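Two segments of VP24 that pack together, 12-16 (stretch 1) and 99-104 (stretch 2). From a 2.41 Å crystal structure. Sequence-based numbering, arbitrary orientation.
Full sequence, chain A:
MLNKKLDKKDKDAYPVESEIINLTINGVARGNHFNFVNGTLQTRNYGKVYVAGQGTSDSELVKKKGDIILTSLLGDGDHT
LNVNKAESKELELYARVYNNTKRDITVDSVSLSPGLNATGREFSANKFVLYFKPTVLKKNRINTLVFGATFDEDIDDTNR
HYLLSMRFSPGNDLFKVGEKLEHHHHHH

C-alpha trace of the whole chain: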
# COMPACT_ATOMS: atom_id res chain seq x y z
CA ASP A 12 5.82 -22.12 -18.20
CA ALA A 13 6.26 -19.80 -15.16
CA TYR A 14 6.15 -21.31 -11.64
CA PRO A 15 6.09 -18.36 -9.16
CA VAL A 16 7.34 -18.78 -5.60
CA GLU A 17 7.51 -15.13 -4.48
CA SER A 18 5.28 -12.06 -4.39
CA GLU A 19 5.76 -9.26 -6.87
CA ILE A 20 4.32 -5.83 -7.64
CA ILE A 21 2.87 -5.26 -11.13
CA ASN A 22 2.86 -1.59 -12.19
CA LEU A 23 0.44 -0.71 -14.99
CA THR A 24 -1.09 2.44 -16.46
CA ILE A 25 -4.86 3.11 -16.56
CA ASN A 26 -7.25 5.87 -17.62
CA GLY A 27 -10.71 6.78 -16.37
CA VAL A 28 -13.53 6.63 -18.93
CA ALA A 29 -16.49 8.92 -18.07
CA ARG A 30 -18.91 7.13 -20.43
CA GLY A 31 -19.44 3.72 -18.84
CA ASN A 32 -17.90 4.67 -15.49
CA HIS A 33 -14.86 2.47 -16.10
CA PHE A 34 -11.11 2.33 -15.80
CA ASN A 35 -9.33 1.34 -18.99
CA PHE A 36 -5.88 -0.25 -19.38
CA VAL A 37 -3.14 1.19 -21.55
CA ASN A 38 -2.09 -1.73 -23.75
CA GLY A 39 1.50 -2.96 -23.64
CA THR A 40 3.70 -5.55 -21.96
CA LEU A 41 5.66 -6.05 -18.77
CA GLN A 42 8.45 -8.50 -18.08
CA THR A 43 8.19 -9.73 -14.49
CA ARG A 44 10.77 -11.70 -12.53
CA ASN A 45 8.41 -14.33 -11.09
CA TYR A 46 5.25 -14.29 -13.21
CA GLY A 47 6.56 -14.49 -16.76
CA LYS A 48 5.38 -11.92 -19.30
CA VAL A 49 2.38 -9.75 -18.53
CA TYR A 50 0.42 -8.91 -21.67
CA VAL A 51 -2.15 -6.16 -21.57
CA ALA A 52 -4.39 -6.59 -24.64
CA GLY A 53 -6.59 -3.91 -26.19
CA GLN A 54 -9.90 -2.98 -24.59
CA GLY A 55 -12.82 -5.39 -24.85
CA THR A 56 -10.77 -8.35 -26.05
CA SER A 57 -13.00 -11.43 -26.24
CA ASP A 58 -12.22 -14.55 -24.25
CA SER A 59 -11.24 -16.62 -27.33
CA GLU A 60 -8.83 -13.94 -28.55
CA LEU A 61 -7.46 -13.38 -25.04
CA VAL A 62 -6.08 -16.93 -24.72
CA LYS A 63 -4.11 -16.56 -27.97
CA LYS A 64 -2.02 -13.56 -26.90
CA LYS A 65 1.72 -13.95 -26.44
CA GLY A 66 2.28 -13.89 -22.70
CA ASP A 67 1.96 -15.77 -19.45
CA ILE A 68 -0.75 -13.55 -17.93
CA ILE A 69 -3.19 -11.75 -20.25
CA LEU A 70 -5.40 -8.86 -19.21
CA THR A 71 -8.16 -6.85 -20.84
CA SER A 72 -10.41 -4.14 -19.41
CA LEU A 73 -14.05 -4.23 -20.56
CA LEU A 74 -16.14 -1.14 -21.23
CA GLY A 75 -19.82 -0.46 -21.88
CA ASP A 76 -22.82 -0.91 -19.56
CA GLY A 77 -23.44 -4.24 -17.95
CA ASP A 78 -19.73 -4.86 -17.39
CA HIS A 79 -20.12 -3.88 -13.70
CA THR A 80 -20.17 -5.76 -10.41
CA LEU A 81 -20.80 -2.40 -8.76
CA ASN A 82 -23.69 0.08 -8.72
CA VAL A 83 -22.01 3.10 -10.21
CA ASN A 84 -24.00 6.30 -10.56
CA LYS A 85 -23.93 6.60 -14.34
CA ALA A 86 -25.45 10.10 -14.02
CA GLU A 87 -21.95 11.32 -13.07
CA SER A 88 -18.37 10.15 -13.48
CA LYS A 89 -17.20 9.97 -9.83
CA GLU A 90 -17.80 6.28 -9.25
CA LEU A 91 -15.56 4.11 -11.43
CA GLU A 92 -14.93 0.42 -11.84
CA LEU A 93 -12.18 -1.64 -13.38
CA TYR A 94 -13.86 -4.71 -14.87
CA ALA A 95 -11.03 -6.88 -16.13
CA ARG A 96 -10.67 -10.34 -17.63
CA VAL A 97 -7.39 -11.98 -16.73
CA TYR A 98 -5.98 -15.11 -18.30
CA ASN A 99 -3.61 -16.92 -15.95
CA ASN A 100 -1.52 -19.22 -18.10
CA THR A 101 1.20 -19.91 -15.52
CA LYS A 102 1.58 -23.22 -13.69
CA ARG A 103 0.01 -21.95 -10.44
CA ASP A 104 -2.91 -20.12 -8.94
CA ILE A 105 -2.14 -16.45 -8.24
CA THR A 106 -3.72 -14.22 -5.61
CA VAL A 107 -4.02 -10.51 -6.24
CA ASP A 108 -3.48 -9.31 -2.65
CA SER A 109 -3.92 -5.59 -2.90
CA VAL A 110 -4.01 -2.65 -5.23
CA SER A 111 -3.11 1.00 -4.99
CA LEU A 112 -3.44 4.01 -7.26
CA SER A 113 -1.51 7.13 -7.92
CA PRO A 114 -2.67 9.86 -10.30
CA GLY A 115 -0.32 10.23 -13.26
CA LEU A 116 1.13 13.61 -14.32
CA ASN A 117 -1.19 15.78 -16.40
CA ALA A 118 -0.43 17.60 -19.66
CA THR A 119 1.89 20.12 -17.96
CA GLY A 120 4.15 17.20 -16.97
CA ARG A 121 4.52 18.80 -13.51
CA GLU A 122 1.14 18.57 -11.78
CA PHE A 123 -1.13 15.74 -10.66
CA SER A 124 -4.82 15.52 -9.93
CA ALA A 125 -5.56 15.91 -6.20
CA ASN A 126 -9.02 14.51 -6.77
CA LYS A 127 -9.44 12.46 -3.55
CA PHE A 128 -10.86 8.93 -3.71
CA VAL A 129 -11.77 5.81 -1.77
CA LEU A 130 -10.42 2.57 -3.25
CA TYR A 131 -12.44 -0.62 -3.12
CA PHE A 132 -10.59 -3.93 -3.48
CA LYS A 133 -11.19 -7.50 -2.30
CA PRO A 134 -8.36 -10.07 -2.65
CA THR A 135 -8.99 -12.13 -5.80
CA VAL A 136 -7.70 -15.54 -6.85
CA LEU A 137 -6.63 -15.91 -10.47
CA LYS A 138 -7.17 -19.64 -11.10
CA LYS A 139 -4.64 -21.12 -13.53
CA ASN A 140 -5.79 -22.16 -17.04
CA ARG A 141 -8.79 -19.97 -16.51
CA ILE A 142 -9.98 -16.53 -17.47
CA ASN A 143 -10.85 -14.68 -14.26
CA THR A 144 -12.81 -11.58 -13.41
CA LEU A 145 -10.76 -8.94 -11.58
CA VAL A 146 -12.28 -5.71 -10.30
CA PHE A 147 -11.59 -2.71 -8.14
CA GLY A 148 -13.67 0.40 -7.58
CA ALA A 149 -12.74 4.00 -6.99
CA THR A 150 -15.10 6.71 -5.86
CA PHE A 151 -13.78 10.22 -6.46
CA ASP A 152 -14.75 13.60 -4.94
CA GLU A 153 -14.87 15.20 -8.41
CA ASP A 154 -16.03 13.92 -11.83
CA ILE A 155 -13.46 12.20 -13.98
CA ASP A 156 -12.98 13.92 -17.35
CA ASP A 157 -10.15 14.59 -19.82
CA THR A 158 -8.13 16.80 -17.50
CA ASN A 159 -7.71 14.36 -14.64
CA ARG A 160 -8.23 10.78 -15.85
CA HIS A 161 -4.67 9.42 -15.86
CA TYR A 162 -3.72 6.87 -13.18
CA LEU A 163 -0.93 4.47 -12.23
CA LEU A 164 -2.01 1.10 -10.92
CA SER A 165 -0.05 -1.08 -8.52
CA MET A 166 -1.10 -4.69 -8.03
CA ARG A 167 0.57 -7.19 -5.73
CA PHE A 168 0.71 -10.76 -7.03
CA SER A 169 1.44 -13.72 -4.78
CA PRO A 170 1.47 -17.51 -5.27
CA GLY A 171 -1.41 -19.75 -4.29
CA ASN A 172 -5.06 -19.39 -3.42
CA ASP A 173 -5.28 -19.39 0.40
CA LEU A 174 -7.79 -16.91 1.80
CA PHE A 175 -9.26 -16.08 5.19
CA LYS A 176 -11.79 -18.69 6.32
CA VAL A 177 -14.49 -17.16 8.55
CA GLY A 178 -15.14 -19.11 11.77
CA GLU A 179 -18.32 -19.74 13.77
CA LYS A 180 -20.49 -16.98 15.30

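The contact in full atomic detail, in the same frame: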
# COMPACT_ATOMS: atom_id res chain seq x y z
N ASP A 12 4.47 -21.63 -18.51
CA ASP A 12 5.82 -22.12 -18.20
C ASP A 12 6.25 -21.66 -16.79
O ASP A 12 6.91 -22.41 -16.05
CB ASP A 12 6.82 -21.64 -19.27
CG ASP A 12 8.27 -21.94 -18.91
OD1 ASP A 12 8.69 -23.12 -19.07
OD2 ASP A 12 9.01 -21.00 -18.51
N ALA A 13 5.84 -20.44 -16.41
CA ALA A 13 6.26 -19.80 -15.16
C ALA A 13 5.68 -20.47 -13.90
O ALA A 13 4.47 -20.74 -13.82
CB ALA A 13 5.87 -18.32 -15.18
N TYR A 14 6.56 -20.74 -12.93
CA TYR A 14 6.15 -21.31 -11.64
C TYR A 14 6.57 -20.39 -10.47
O TYR A 14 7.63 -20.60 -9.86
CB TYR A 14 6.74 -22.71 -11.45
CG TYR A 14 6.18 -23.45 -10.26
CD1 TYR A 14 5.07 -24.29 -10.40
CD2 TYR A 14 6.73 -23.31 -8.99
CE1 TYR A 14 4.54 -24.97 -9.31
CE2 TYR A 14 6.21 -23.98 -7.90
CZ TYR A 14 5.12 -24.81 -8.07
OH TYR A 14 4.59 -25.47 -6.98
N PRO A 15 5.73 -19.40 -10.14
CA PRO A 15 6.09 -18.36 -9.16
C PRO A 15 6.18 -18.87 -7.73
O PRO A 15 5.35 -19.68 -7.30
CB PRO A 15 4.97 -17.34 -9.30
CG PRO A 15 3.80 -18.12 -9.84
CD PRO A 15 4.39 -19.17 -10.72
N VAL A 16 7.17 -18.38 -6.99
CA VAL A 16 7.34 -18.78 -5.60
C VAL A 16 7.47 -17.57 -4.67
O VAL A 16 7.55 -17.72 -3.45
CB VAL A 16 8.56 -19.74 -5.45
CG1 VAL A 16 8.20 -21.14 -5.96
CG2 VAL A 16 9.78 -19.19 -6.18
N ASN A 99 -4.77 -16.40 -16.65
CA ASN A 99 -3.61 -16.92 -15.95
C ASN A 99 -3.14 -18.20 -16.61
O ASN A 99 -3.71 -19.29 -16.39
CB ASN A 99 -3.93 -17.16 -14.47
CG ASN A 99 -2.76 -17.79 -13.71
OD1 ASN A 99 -1.63 -17.83 -14.20
ND2 ASN A 99 -3.04 -18.29 -12.50
N ASN A 100 -2.10 -18.08 -17.42
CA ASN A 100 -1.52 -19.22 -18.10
C ASN A 100 -0.13 -19.55 -17.54
O ASN A 100 0.77 -19.90 -18.29
CB ASN A 100 -1.44 -18.97 -19.61
CG ASN A 100 -1.36 -20.26 -20.42
OD1 ASN A 100 -1.63 -21.36 -19.91
ND2 ASN A 100 -1.01 -20.14 -21.68
N THR A 101 0.02 -19.42 -16.22
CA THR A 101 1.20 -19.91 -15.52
C THR A 101 0.86 -21.29 -14.95
O THR A 101 -0.24 -21.81 -15.15
CB THR A 101 1.66 -18.96 -14.38
OG1 THR A 101 0.76 -19.04 -13.27
CG2 THR A 101 1.73 -17.51 -14.86
N LYS A 102 1.80 -21.89 -14.23
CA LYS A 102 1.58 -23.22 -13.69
C LYS A 102 0.94 -23.20 -12.29
O LYS A 102 0.72 -24.25 -11.70
CB LYS A 102 2.89 -24.00 -13.63
CG LYS A 102 3.50 -24.33 -14.99
CD LYS A 102 4.85 -25.03 -14.81
CE LYS A 102 5.53 -25.34 -16.14
NZ LYS A 102 6.88 -25.95 -15.94
N ARG A 103 0.64 -22.02 -11.77
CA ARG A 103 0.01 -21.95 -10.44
C ARG A 103 -1.06 -20.90 -10.32
O ARG A 103 -1.07 -19.90 -11.05
CB ARG A 103 1.06 -21.70 -9.36
CG ARG A 103 1.71 -22.96 -8.86
CD ARG A 103 2.54 -22.71 -7.61
NE ARG A 103 1.81 -22.06 -6.52
CZ ARG A 103 2.27 -22.04 -5.26
NH1 ARG A 103 3.42 -22.62 -4.97
NH2 ARG A 103 1.57 -21.44 -4.30
N ASP A 104 -1.98 -21.14 -9.40
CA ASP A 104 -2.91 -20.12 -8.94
C ASP A 104 -2.14 -18.89 -8.44
O ASP A 104 -1.07 -19.01 -7.84
CB ASP A 104 -3.79 -20.67 -7.83
CG ASP A 104 -4.85 -21.64 -8.34
OD1 ASP A 104 -5.59 -22.21 -7.51
OD2 ASP A 104 -4.98 -21.80 -9.58

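Two irregular segments can pack with very little polar bonding between them while one of them is braced internally, as this pairing in VP24 illustrates. The bracing begins at Asn99, which does not touch stretch 1 at all. Its OD1 accepts hydrogen bonds from Thr101 OG1 (2.8 Å) and Thr101 N (3.1 Å), while its ND2 donates to Arg103 O (2.9 Å), so one side chain pins the turn of backbone that follows. Asn100 contributes little to the contact. Thr101, in the p rotamer, also receives a weak hydrogen bond at OG1 from Arg103 N (3.3 Å), and its CB lies 3.4 Å from Ala13 O. That carbonyl is the polar focus of the interface: Lys102 N donates to Ala13 O at 2.9 Å and a nearly linear 172°, the sole hydrogen bond between the stretches. The side chain of Lys102 then extends past Tyr14, its CB near the ring edge, and brings CE within 3.2 Å of Asp12 O; the charges remain apart, with Lys102 NZ 4.6 Å from Asp12 OD1, too far for a salt bridge. Arg103 completes the contact against Tyr14 and Pro15. Its CD sits over the face of the Tyr14 ring, 3.8 Å from the centroid, in a CH-pi interaction. Arg103 CD is also 4.1 Å from Pro15 O, which lies over one face of the guanidinium.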